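Probable acetyltransferase (Agrobacterium tumefaciens, PDB 2GE3) probably transfers an acetyl group from acetyl coenzyme A, which it binds in the crystal, to a substrate, as a member of the GNAT family. Local coordinates at residues L89-L94 against A104-R109; S125-N130 against H157-L162; A143-A148 against N163-F168. One frame throughout, in Å; residues are numbered along the deposited sequence.

How the interactions relate
All three contacts bear on one mixed sheet and follow its strands from the middle to one edge. Interaction 1 comes first along the chain and closes before the others open; it sets strand 86-93 against helix 102-117. That helix leads into strand 121-127, which interaction 2 pairs with strand 158-167. Interaction 3 pairs the later half of the same strand with 143-153, so the segments of interactions 2 and 3 alternate. Their centres lie about 13 Å apart and they touch, whereas interaction 1 is centred about 19 Å from interaction 2 and 17 Å from interaction 3. Interactions 1 and 2 contact acetyl coenzyme A; the second subunit meets interaction 3 broadly and interaction 2 at Tyr158.

Interaction 1. Residues L89-L94 against A104-R109; sequences LGMGIL and ARLMRR. With ACO (acetyl coenzyme *a), chain E.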
loop_
_atom_site.group_PDB
_atom_site.type_symbol
_atom_site.label_atom_id
_atom_site.label_comp_id
_atom_site.label_asym_id
_atom_site.label_seq_id
_atom_site.Cartn_x
_atom_site.Cartn_y
_atom_site.Cartn_z
ATOM N N LEU A 89 9.042 -0.054 -5.193
ATOM C CA LEU A 89 10.381 -0.632 -5.210
ATOM C C LEU A 89 10.694 -1.529 -3.963
ATOM O O LEU A 89 10.317 -1.190 -2.865
ATOM C CB LEU A 89 11.449 0.479 -5.404
ATOM C CG LEU A 89 12.938 0.048 -5.666
ATOM C CD1 LEU A 89 13.578 1.001 -6.593
ATOM C CD2 LEU A 89 13.639 0.052 -4.376
ATOM N N GLY A 90 11.293 -2.718 -4.172
ATOM C CA GLY A 90 11.983 -3.464 -3.081
ATOM C C GLY A 90 13.364 -3.959 -3.552
ATOM O O GLY A 90 13.624 -4.084 -4.733
HETATM N N MSE A 91 14.267 -4.189 -2.622
HETATM C CA MSE A 91 15.598 -4.610 -2.954
HETATM C C MSE A 91 16.299 -5.124 -1.729
HETATM O O MSE A 91 15.914 -4.770 -0.599
HETATM C CB MSE A 91 16.398 -3.449 -3.480
HETATM C CG MSE A 91 16.583 -2.394 -2.458
HETATM SE SE MSE A 91 17.633 -0.910 -3.415
HETATM C CE MSE A 91 19.087 -2.069 -4.378
ATOM N N GLY A 92 17.350 -5.902 -1.977
ATOM C CA GLY A 92 18.093 -6.553 -0.903
ATOM C C GLY A 92 19.404 -7.049 -1.446
ATOM O O GLY A 92 19.537 -7.374 -2.641
ATOM N N ILE A 93 20.389 -7.158 -0.578
ATOM C CA ILE A 93 21.713 -7.619 -0.976
ATOM C C ILE A 93 22.224 -8.467 0.195
ATOM O O ILE A 93 22.054 -8.064 1.347
ATOM C CB ILE A 93 22.660 -6.371 -1.279
ATOM C CG1 ILE A 93 22.189 -5.609 -2.525
ATOM C CG2 ILE A 93 24.136 -6.773 -1.462
ATOM C CD1 ILE A 93 23.062 -4.460 -2.925
ATOM N N LEU A 94 22.870 -9.600 -0.120
ATOM C CA LEU A 94 23.513 -10.454 0.832
ATOM C C LEU A 94 24.562 -9.637 1.610
ATOM O O LEU A 94 25.203 -8.776 1.039
ATOM C CB LEU A 94 24.164 -11.677 0.125
ATOM C CG LEU A 94 23.190 -12.690 -0.496
ATOM C CD1 LEU A 94 23.931 -13.958 -0.896
ATOM C CD2 LEU A 94 22.009 -12.973 0.469
ATOM N N ALA A 104 23.440 0.894 -5.494
ATOM C CA ALA A 104 23.352 2.056 -6.389
ATOM C C ALA A 104 23.270 1.623 -7.812
ATOM O O ALA A 104 22.407 2.101 -8.526
ATOM C CB ALA A 104 24.499 3.006 -6.135
ATOM N N ARG A 105 24.066 0.603 -8.202
ATOM C CA ARG A 105 24.027 0.104 -9.575
ATOM C C ARG A 105 22.756 -0.619 -9.917
ATOM O O ARG A 105 22.201 -0.437 -10.972
ATOM C CB ARG A 105 25.210 -0.880 -9.876
ATOM C CG ARG A 105 26.651 -0.343 -9.783
ATOM C CD ARG A 105 27.468 -1.314 -10.600
ATOM N NE ARG A 105 28.204 -2.223 -9.853
ATOM C CZ ARG A 105 28.525 -3.460 -10.230
ATOM N NH1 ARG A 105 28.079 -4.029 -11.346
ATOM N NH2 ARG A 105 29.289 -4.145 -9.404
ATOM N N LEU A 106 22.329 -1.513 -9.050
ATOM C CA LEU A 106 21.029 -2.200 -9.235
ATOM C C LEU A 106 19.853 -1.216 -9.323
ATOM O O LEU A 106 18.980 -1.387 -10.192
ATOM C CB LEU A 106 20.796 -3.108 -8.042
ATOM C CG LEU A 106 20.450 -4.600 -7.950
ATOM C CD1 LEU A 106 20.795 -5.506 -9.110
ATOM C CD2 LEU A 106 21.077 -5.109 -6.559
HETATM N N MSE A 107 19.811 -0.206 -8.438
HETATM C CA MSE A 107 18.785 0.825 -8.505
HETATM C C MSE A 107 18.774 1.604 -9.806
HETATM O O MSE A 107 17.743 1.752 -10.381
HETATM C CB MSE A 107 18.939 1.845 -7.387
HETATM C CG MSE A 107 17.579 2.365 -6.826
HETATM SE SE MSE A 107 17.937 2.811 -4.859
HETATM C CE MSE A 107 19.165 1.401 -4.816
ATOM N N ARG A 108 19.940 2.111 -10.259
ATOM C CA ARG A 108 20.033 2.785 -11.549
ATOM C C ARG A 108 19.493 2.037 -12.736
ATOM O O ARG A 108 18.851 2.638 -13.626
ATOM C CB ARG A 108 21.489 3.234 -11.814
ATOM C CG ARG A 108 21.927 4.154 -10.737
ATOM C CD ARG A 108 22.880 5.213 -11.071
ATOM N NE ARG A 108 23.929 5.214 -10.084
ATOM C CZ ARG A 108 24.159 6.103 -9.132
ATOM N NH1 ARG A 108 23.385 7.266 -8.918
ATOM N NH2 ARG A 108 25.247 5.820 -8.396
ATOM N N ARG A 109 19.848 0.756 -12.825
ATOM C CA ARG A 109 19.348 -0.092 -13.903
ATOM C C ARG A 109 17.844 -0.276 -13.792
ATOM O O ARG A 109 17.115 -0.308 -14.809
ATOM C CB ARG A 109 20.010 -1.477 -13.873
ATOM C CG ARG A 109 21.523 -1.457 -14.371
ATOM C CD ARG A 109 21.535 -1.135 -15.929
ATOM N NE ARG A 109 20.938 -2.240 -16.715
ATOM C CZ ARG A 109 21.547 -3.421 -16.929
ATOM N NH1 ARG A 109 22.743 -3.690 -16.371
ATOM N NH2 ARG A 109 20.950 -4.357 -17.659
HETATM N N1A ACO E . 24.706 5.240 7.789
HETATM C C2A ACO E . 24.713 6.216 6.880
HETATM N N3A ACO E . 25.124 5.982 5.621
HETATM C C4A ACO E . 25.571 4.755 5.252
HETATM C C5A ACO E . 25.569 3.658 6.175
HETATM C C6A ACO E . 25.107 3.959 7.525
HETATM N N6A ACO E . 25.084 2.888 8.421
HETATM N N7A ACO E . 26.124 2.547 5.543
HETATM C C8A ACO E . 26.403 2.876 4.281
HETATM N N9A ACO E . 26.105 4.195 4.133
HETATM C C1B ACO E . 26.234 4.912 2.890
HETATM C C2B ACO E . 27.474 4.612 2.065
HETATM O O2B ACO E . 28.455 5.592 2.470
HETATM C C3B ACO E . 26.833 4.852 0.690
HETATM O O3B ACO E . 26.620 6.263 0.526
HETATM P P3B ACO E . 27.680 7.337 -0.118
HETATM O O7A ACO E . 28.910 7.532 0.761
HETATM O O8A ACO E . 26.744 8.545 -0.039
HETATM O O9A ACO E . 28.156 6.689 -1.376
HETATM C C4B ACO E . 25.411 4.294 0.775
HETATM O O4B ACO E . 25.069 4.454 2.145
HETATM C C5B ACO E . 25.370 2.777 0.437
HETATM O O5B ACO E . 25.478 2.638 -0.972
HETATM P P1A ACO E . 25.655 1.295 -1.717
HETATM O O1A ACO E . 25.227 1.627 -3.097
HETATM O O2A ACO E . 27.065 0.960 -1.279
HETATM O O3A ACO E . 24.539 0.392 -0.958
HETATM P P2A ACO E . 24.383 -1.160 -0.850
HETATM O O4A ACO E . 25.061 -2.005 -1.882
HETATM O O5A ACO E . 24.732 -1.443 0.586
HETATM O O6A ACO E . 22.762 -1.317 -1.087
HETATM C CBP ACO E . 20.919 -1.697 0.474
HETATM C CCP ACO E . 21.872 -0.667 -0.155
HETATM C CDP ACO E . 20.114 -0.951 1.590
HETATM C CEP ACO E . 19.983 -2.305 -0.570
HETATM C CAP ACO E . 21.671 -2.962 1.055
HETATM O OAP ACO E . 22.570 -2.459 2.012
HETATM C C9P ACO E . 20.883 -4.047 1.734
HETATM O O9P ACO E . 20.448 -4.990 1.075
HETATM N N8P ACO E . 20.687 -3.978 3.067
HETATM C C7P ACO E . 19.812 -4.988 3.707
HETATM C C6P ACO E . 18.401 -5.027 3.156
HETATM C C5P ACO E . 17.673 -3.718 2.972
HETATM O O5P ACO E . 17.783 -2.776 3.751
HETATM N N4P ACO E . 16.832 -3.664 1.929
HETATM C C3P ACO E . 16.328 -2.394 1.446
HETATM C C2P ACO E . 15.390 -1.809 2.473
HETATM S S1P ACO E . 13.912 -2.790 2.572
HETATM C C ACO E . 13.289 -1.270 2.876
HETATM O O ACO E . 13.903 -0.324 2.462
HETATM C CH3 ACO E . 11.945 -1.242 3.560
#
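Met91 and Met107, both present as selenomethionine, carry this contact, their side chains crossing at about a right angle. The methyl CE of Met107 is modelled 3.1 Å from SE of Met91, very short and doubtful as evidence of strain. The two methyls, Met91 CE and Met107 CE, stand 3.5 Å apart, tighter than usual van der Waals contact between carbons. In Met91, CG lies between the backbone N and the carbonyl carbon (chi1 64°), and a bend at chi3 then places CE against Leu106 CB, 4.2 Å away. On the same face of the strand, two residues earlier, Leu89 CD1 meets Met107 CG at 4.2 Å; two residues later, Ile93 CD1 meets Leu106 CD2. No hydrogen bond joins the segments: the axes of the short segments 89-93 and 104-109 come within 10.1 Å, their directions 151° apart.

Strand 86-93, helix 102-117 and strand 121-127 form the beta-alpha-beta unit at the heart of the GNAT fold. The pantetheine arm lies strand-like along the side of 86-93 that faces 121-127, held by two weak bonds: N4P to Met91 O (2.9 Å) and Ile93 N to O9P (2.7 Å). Leu89 still pairs with Glu123 on that side, consistent with the splayed strands of this fold. At the helix, Ala104 N donates to the pyrophosphate oxygen O1A (3.1 Å, N-H...O 144°), while Asn99, Gly101 and Gly103 offer further backbone N-H groups. Met107 also packs on Leu136, Tyr137 and Ile140 of helix 131-140, and Leu106 reaches Cys73, Ala63 and Ile10 on three other strands.

Interaction 2. Residues S125-N130 against H157-L162; sequences SVHADN and HYIDSL. With ACO (acetyl coenzyme *a), chain E.
The backbones pair antiparallel, Val126 with Leu162 as a hydrogen-bonded pair and His127 with Ser161 as the non-hydrogen-bonded pair beside it, on short strand segments whose directions differ by 144°. Leu162 N reaches Val126 O at 2.7 Å, and Val126 N returns a bond to Leu162 O at 2.9 Å. The ladder runs one rung past the strand end: Ala128 N donates to Asp160 O at 2.9 Å, approaching from above that carbonyl's plane. There the chain turns away in a type I turn from His127 to Asn130, closed by Asn130 N on His127 O.

The Val126 and Leu162 side chains share a face and cross obliquely, with the branch CG1 of Val126 3.8 Å from Leu162 CB; Leu162 CD2 extends to Ala128 CB (4.0 Å). At the turn, Ile159 CG2 lies 3.9 Å from His127 CB and also touches OD1 of Asp129, whose side chain crosses that of Ile159 at about a right angle. Near the other end, a water bonds to Ser125 OG (2.8 Å) and more weakly to Ser161 OG; Ser125 OG is also hydrogen-bonded to Asn163 OD1.

Asn130 binds the cofactor: ND2 donates to pantetheine O5P at 2.9 Å in a nearly straight bond (166°). Asn130 is also the N-cap of helix 131-140, with OD1 weakly bonded to Ala133 N, consistent with the amide being turned so that ND2, not OD1, faces the carbonyl oxygen O5P.

Helix 131-140 covers the Val126-Leu162 face through Ala133, Ile134 and Tyr137. On the His127-Ser161 face, His127 ND1 bonds to Lys33 O and the side chain packs on Val152 and Ile154. Strand 158-167 lies between 121-127 and 143-153, where Asp160 forms a salt bridge with Arg149 and accepts from Asp150 N.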
loop_
_atom_site.group_PDB
_atom_site.type_symbol
_atom_site.label_atom_id
_atom_site.label_comp_id
_atom_site.label_asym_id
_atom_site.label_seq_id
_atom_site.Cartn_x
_atom_site.Cartn_y
_atom_site.Cartn_z
ATOM N N SER A 125 8.901 2.384 0.985
ATOM C CA SER A 125 8.838 2.588 2.433
ATOM C C SER A 125 10.106 2.033 3.051
ATOM O O SER A 125 10.510 0.969 2.659
ATOM C CB SER A 125 7.660 1.802 2.968
ATOM O OG SER A 125 6.524 2.669 2.726
ATOM N N VAL A 126 10.721 2.735 3.994
ATOM C CA VAL A 126 11.933 2.287 4.633
ATOM C C VAL A 126 11.865 2.493 6.163
ATOM O O VAL A 126 11.340 3.517 6.624
ATOM C CB VAL A 126 13.179 2.991 3.970
ATOM C CG1 VAL A 126 13.121 4.564 4.151
ATOM C CG2 VAL A 126 14.432 2.452 4.454
ATOM N N HIS A 127 12.405 1.542 6.935
ATOM C CA HIS A 127 12.473 1.707 8.369
ATOM C C HIS A 127 13.306 2.906 8.733
ATOM O O HIS A 127 14.406 3.116 8.182
ATOM C CB HIS A 127 12.975 0.430 9.104
ATOM C CG HIS A 127 12.151 -0.798 8.871
ATOM N ND1 HIS A 127 12.554 -2.049 9.272
ATOM C CD2 HIS A 127 10.947 -0.981 8.272
ATOM C CE1 HIS A 127 11.668 -2.951 8.889
ATOM N NE2 HIS A 127 10.702 -2.333 8.246
ATOM N N ALA A 128 12.811 3.698 9.693
ATOM C CA ALA A 128 13.449 4.988 10.038
ATOM C C ALA A 128 14.871 4.793 10.562
ATOM O O ALA A 128 15.723 5.710 10.496
ATOM C CB ALA A 128 12.617 5.861 11.018
ATOM N N ASP A 129 15.117 3.609 11.092
ATOM C CA ASP A 129 16.420 3.278 11.599
ATOM C C ASP A 129 17.346 2.536 10.573
ATOM O O ASP A 129 18.490 2.247 10.880
ATOM C CB ASP A 129 16.281 2.541 12.939
ATOM C CG ASP A 129 15.608 1.145 12.804
ATOM O OD1 ASP A 129 15.171 0.757 11.682
ATOM O OD2 ASP A 129 15.518 0.412 13.846
ATOM N N ASN A 130 16.879 2.321 9.331
ATOM C CA ASN A 130 17.716 1.686 8.314
ATOM C C ASN A 130 18.598 2.752 7.639
ATOM O O ASN A 130 18.287 3.183 6.522
ATOM C CB ASN A 130 16.832 1.017 7.272
ATOM C CG ASN A 130 17.607 0.095 6.328
ATOM O OD1 ASN A 130 18.820 0.148 6.227
ATOM N ND2 ASN A 130 16.890 -0.812 5.684
ATOM N N HIS A 157 8.235 -4.659 19.298
ATOM C CA HIS A 157 8.769 -3.288 19.192
ATOM C C HIS A 157 8.211 -2.514 17.962
ATOM O O HIS A 157 8.250 -3.035 16.880
ATOM C CB HIS A 157 10.300 -3.283 19.183
ATOM C CG HIS A 157 10.909 -3.851 20.424
ATOM N ND1 HIS A 157 10.402 -3.595 21.687
ATOM C CD2 HIS A 157 11.977 -4.674 20.602
ATOM C CE1 HIS A 157 11.129 -4.232 22.592
ATOM N NE2 HIS A 157 12.094 -4.890 21.959
ATOM N N TYR A 158 7.692 -1.306 18.186
ATOM C CA TYR A 158 7.271 -0.378 17.110
ATOM C C TYR A 158 8.407 0.406 16.478
ATOM O O TYR A 158 9.178 1.044 17.180
ATOM C CB TYR A 158 6.233 0.636 17.620
ATOM C CG TYR A 158 4.935 0.008 18.053
ATOM C CD1 TYR A 158 4.432 0.225 19.325
ATOM C CD2 TYR A 158 4.223 -0.843 17.198
ATOM C CE1 TYR A 158 3.264 -0.416 19.755
ATOM C CE2 TYR A 158 3.014 -1.448 17.616
ATOM C CZ TYR A 158 2.553 -1.242 18.872
ATOM O OH TYR A 158 1.391 -1.893 19.284
ATOM N N ILE A 159 8.430 0.406 15.149
ATOM C CA ILE A 159 9.385 1.148 14.290
ATOM C C ILE A 159 8.592 2.138 13.409
ATOM O O ILE A 159 7.561 1.801 12.830
ATOM C CB ILE A 159 10.196 0.167 13.299
ATOM C CG1 ILE A 159 10.657 -1.115 13.987
ATOM C CG2 ILE A 159 11.405 0.817 12.664
ATOM C CD1 ILE A 159 11.300 -0.859 15.258
ATOM N N ASP A 160 9.088 3.355 13.311
ATOM C CA ASP A 160 8.653 4.269 12.265
ATOM C C ASP A 160 9.104 3.856 10.881
ATOM O O ASP A 160 10.156 3.227 10.646
ATOM C CB ASP A 160 9.181 5.665 12.591
ATOM C CG ASP A 160 8.528 6.249 13.869
ATOM O OD1 ASP A 160 7.822 5.527 14.583
ATOM O OD2 ASP A 160 8.717 7.433 14.170
ATOM N N SER A 161 8.292 4.232 9.937
ATOM C CA SER A 161 8.644 3.969 8.545
ATOM C C SER A 161 8.690 5.345 7.841
ATOM O O SER A 161 7.942 6.230 8.179
ATOM C CB SER A 161 7.564 3.083 7.895
ATOM O OG SER A 161 8.177 2.344 6.880
ATOM N N LEU A 162 9.582 5.518 6.895
ATOM C CA LEU A 162 9.656 6.738 6.084
ATOM C C LEU A 162 9.205 6.416 4.728
ATOM O O LEU A 162 9.655 5.421 4.115
ATOM C CB LEU A 162 11.096 7.254 5.964
ATOM C CG LEU A 162 11.815 7.529 7.304
ATOM C CD1 LEU A 162 13.224 8.124 7.119
ATOM C CD2 LEU A 162 10.989 8.379 8.310
HETATM N N1A ACO E . 24.706 5.240 7.789
HETATM C C2A ACO E . 24.713 6.216 6.880
HETATM N N3A ACO E . 25.124 5.982 5.621
HETATM C C4A ACO E . 25.571 4.755 5.252
HETATM C C5A ACO E . 25.569 3.658 6.175
HETATM C C6A ACO E . 25.107 3.959 7.525
HETATM N N6A ACO E . 25.084 2.888 8.421
HETATM N N7A ACO E . 26.124 2.547 5.543
HETATM C C8A ACO E . 26.403 2.876 4.281
HETATM N N9A ACO E . 26.105 4.195 4.133
HETATM C C1B ACO E . 26.234 4.912 2.890
HETATM C C2B ACO E . 27.474 4.612 2.065
HETATM O O2B ACO E . 28.455 5.592 2.470
HETATM C C3B ACO E . 26.833 4.852 0.690
HETATM O O3B ACO E . 26.620 6.263 0.526
HETATM P P3B ACO E . 27.680 7.337 -0.118
HETATM O O7A ACO E . 28.910 7.532 0.761
HETATM O O8A ACO E . 26.744 8.545 -0.039
HETATM O O9A ACO E . 28.156 6.689 -1.376
HETATM C C4B ACO E . 25.411 4.294 0.775
HETATM O O4B ACO E . 25.069 4.454 2.145
HETATM C C5B ACO E . 25.370 2.777 0.437
HETATM O O5B ACO E . 25.478 2.638 -0.972
HETATM P P1A ACO E . 25.655 1.295 -1.717
HETATM O O1A ACO E . 25.227 1.627 -3.097
HETATM O O2A ACO E . 27.065 0.960 -1.279
HETATM O O3A ACO E . 24.539 0.392 -0.958
HETATM P P2A ACO E . 24.383 -1.160 -0.850
HETATM O O4A ACO E . 25.061 -2.005 -1.882
HETATM O O5A ACO E . 24.732 -1.443 0.586
HETATM O O6A ACO E . 22.762 -1.317 -1.087
HETATM C CBP ACO E . 20.919 -1.697 0.474
HETATM C CCP ACO E . 21.872 -0.667 -0.155
HETATM C CDP ACO E . 20.114 -0.951 1.590
HETATM C CEP ACO E . 19.983 -2.305 -0.570
HETATM C CAP ACO E . 21.671 -2.962 1.055
HETATM O OAP ACO E . 22.570 -2.459 2.012
HETATM C C9P ACO E . 20.883 -4.047 1.734
HETATM O O9P ACO E . 20.448 -4.990 1.075
HETATM N N8P ACO E . 20.687 -3.978 3.067
HETATM C C7P ACO E . 19.812 -4.988 3.707
HETATM C C6P ACO E . 18.401 -5.027 3.156
HETATM C C5P ACO E . 17.673 -3.718 2.972
HETATM O O5P ACO E . 17.783 -2.776 3.751
HETATM N N4P ACO E . 16.832 -3.664 1.929
HETATM C C3P ACO E . 16.328 -2.394 1.446
HETATM C C2P ACO E . 15.390 -1.809 2.473
HETATM S S1P ACO E . 13.912 -2.790 2.572
HETATM C C ACO E . 13.289 -1.270 2.876
HETATM O O ACO E . 13.903 -0.324 2.462
HETATM C CH3 ACO E . 11.945 -1.242 3.560
HETATM O O HOH W 1 5.864 3.847 5.185
#

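Interaction 3. Residues A143-A148 against N163-F168; sequences AHEGRA and NMAIIF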
loop_
_atom_site.group_PDB
_atom_site.type_symbol
_atom_site.label_atom_id
_atom_site.label_comp_id
_atom_site.label_asym_id
_atom_site.label_seq_id
_atom_site.Cartn_x
_atom_site.Cartn_y
_atom_site.Cartn_z
ATOM N N ALA A 143 12.993 11.564 -2.843
ATOM C CA ALA A 143 12.567 12.589 -1.943
ATOM C C ALA A 143 11.812 11.952 -0.760
ATOM O O ALA A 143 10.974 11.005 -0.929
ATOM C CB ALA A 143 11.639 13.600 -2.712
ATOM N N HIS A 144 12.026 12.522 0.428
ATOM C CA HIS A 144 11.194 12.190 1.532
ATOM C C HIS A 144 9.801 12.735 1.366
ATOM O O HIS A 144 9.612 13.925 1.036
ATOM C CB HIS A 144 11.837 12.755 2.858
ATOM C CG HIS A 144 13.090 12.017 3.262
ATOM N ND1 HIS A 144 13.051 10.827 3.941
ATOM C CD2 HIS A 144 14.402 12.285 3.055
ATOM C CE1 HIS A 144 14.278 10.414 4.196
ATOM N NE2 HIS A 144 15.118 11.261 3.626
ATOM N N GLU A 145 8.821 11.917 1.737
ATOM C CA GLU A 145 7.420 12.283 1.557
ATOM C C GLU A 145 6.642 12.229 2.828
ATOM O O GLU A 145 5.528 12.669 2.793
ATOM C CB GLU A 145 6.691 11.389 0.554
ATOM C CG GLU A 145 7.120 11.720 -0.867
ATOM C CD GLU A 145 6.128 11.170 -1.895
ATOM O OE1 GLU A 145 5.920 11.842 -2.931
ATOM O OE2 GLU A 145 5.560 10.052 -1.638
ATOM N N GLY A 146 7.232 11.687 3.899
ATOM C CA GLY A 146 6.686 11.725 5.208
ATOM C C GLY A 146 7.032 10.533 6.065
ATOM O O GLY A 146 7.643 9.607 5.584
ATOM N N ARG A 147 6.597 10.537 7.342
ATOM C CA ARG A 147 7.106 9.599 8.351
ATOM C C ARG A 147 5.850 8.924 8.886
ATOM O O ARG A 147 4.901 9.581 9.249
ATOM C CB ARG A 147 7.808 10.427 9.402
ATOM C CG ARG A 147 8.179 9.747 10.637
ATOM C CD ARG A 147 9.046 10.694 11.421
ATOM N NE ARG A 147 10.255 10.061 11.943
ATOM C CZ ARG A 147 11.489 10.389 11.526
ATOM N NH1 ARG A 147 11.681 11.361 10.638
ATOM N NH2 ARG A 147 12.535 9.757 11.995
ATOM N N ALA A 148 5.808 7.604 8.860
ATOM C CA ALA A 148 4.680 6.890 9.436
ATOM C C ALA A 148 4.992 6.401 10.868
ATOM O O ALA A 148 5.775 5.545 10.993
ATOM C CB ALA A 148 4.314 5.712 8.480
ATOM N N ASN A 163 8.356 7.279 4.216
ATOM C CA ASN A 163 7.915 7.138 2.804
ATOM C C ASN A 163 8.704 8.024 1.932
ATOM O O ASN A 163 8.903 9.163 2.269
ATOM C CB ASN A 163 6.444 7.548 2.650
ATOM C CG ASN A 163 5.559 6.586 3.359
ATOM O OD1 ASN A 163 5.662 5.439 3.070
ATOM N ND2 ASN A 163 4.796 7.025 4.373
HETATM N N MSE A 164 9.093 7.529 0.784
HETATM C CA MSE A 164 9.965 8.297 -0.093
HETATM C C MSE A 164 9.467 7.986 -1.491
HETATM O O MSE A 164 8.853 6.957 -1.687
HETATM C CB MSE A 164 11.416 7.864 0.084
HETATM C CG MSE A 164 11.936 8.010 1.612
HETATM SE SE MSE A 164 13.875 7.594 1.495
HETATM C CE MSE A 164 14.479 9.349 0.620
ATOM N N ALA A 165 9.740 8.869 -2.437
ATOM C CA ALA A 165 9.340 8.673 -3.810
ATOM C C ALA A 165 10.248 9.428 -4.813
ATOM O O ALA A 165 10.887 10.464 -4.483
ATOM C CB ALA A 165 7.878 9.038 -4.002
ATOM N N ILE A 166 10.294 8.903 -6.024
ATOM C CA ILE A 166 10.941 9.606 -7.135
ATOM C C ILE A 166 9.955 9.804 -8.257
ATOM O O ILE A 166 9.124 8.945 -8.503
ATOM C CB ILE A 166 12.258 8.850 -7.599
ATOM C CG1 ILE A 166 13.261 9.776 -8.287
ATOM C CG2 ILE A 166 11.904 7.557 -8.373
ATOM C CD1 ILE A 166 14.759 9.126 -8.331
ATOM N N ILE A 167 10.016 10.957 -8.930
ATOM C CA ILE A 167 9.122 11.229 -10.066
ATOM C C ILE A 167 10.017 11.428 -11.297
ATOM O O ILE A 167 10.995 12.203 -11.234
ATOM C CB ILE A 167 8.099 12.386 -9.841
ATOM C CG1 ILE A 167 6.893 11.917 -9.017
ATOM C CG2 ILE A 167 7.528 12.971 -11.195
ATOM C CD1 ILE A 167 6.736 12.754 -7.974
ATOM N N PHE A 168 9.745 10.657 -12.376
ATOM C CA PHE A 168 10.593 10.781 -13.584
ATOM C C PHE A 168 10.194 12.060 -14.302
ATOM O O PHE A 168 8.996 12.374 -14.460
ATOM C CB PHE A 168 10.487 9.591 -14.523
ATOM C CG PHE A 168 11.000 8.335 -13.951
ATOM C CD1 PHE A 168 10.135 7.238 -13.829
ATOM C CD2 PHE A 168 12.364 8.240 -13.481
ATOM C CE1 PHE A 168 10.572 6.069 -13.287
ATOM C CE2 PHE A 168 12.813 7.084 -12.908
ATOM C CZ PHE A 168 11.940 5.974 -12.834
#
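The CE methyl of Met164 sits over the middle of the His144 imidazole face, 3.6 Å from the ring centroid and 10° off its normal, a CH-pi contact. A bend in Met164 (chi3 74°) places it there; the two residues are a non-hydrogen-bonded antiparallel pair whose side chains point the same way, side by side. His144 is the exposed member of this face, and its NE2 is hydrogen-bonded to Glu138 OE2.

The buried side is that of Glu145 and Ala165. Glu145 lays its carboxylate over Ala165, with OE2 3.5 Å from Ala165 CB, and its charge is met by Arg121 and by Arg149 of the second subunit. The backbone is regular at Ala143 and Ala165, where Ala143 N to Ala165 O and Ala165 N to Ala143 O both measure 2.9 Å. Next comes a classic beta bulge: Glu145 and Gly146 together face Asn163. Asn163 O accepts firmly from Glu145 N (2.8 Å) but only weakly from Gly146 N (3.4 Å), and Asn163 N donates to Gly146 O at 2.8 Å. Glu145 makes the kink with a near-helical psi, and Gly146 follows with a positive phi (149°) chiefly open to glycine. Beyond it, exposed Arg147 points away from the partner strand. Ile166 and Ile167 turn to other partners, Ile166 to Ile122 and Leu111, Ile167 to His120.

Strand 143-153, outermost in this chain's sheet, forms a hairpin with 158-167 and meets the second subunit, to which Glu145 also bonds through its backbone. Strand 121-127 flanks 158-167 on its other edge, bonding Met164 through Leu124, and helix 131-140 packs on Met164 and His144 through Tyr137, Glu138 and Ile134.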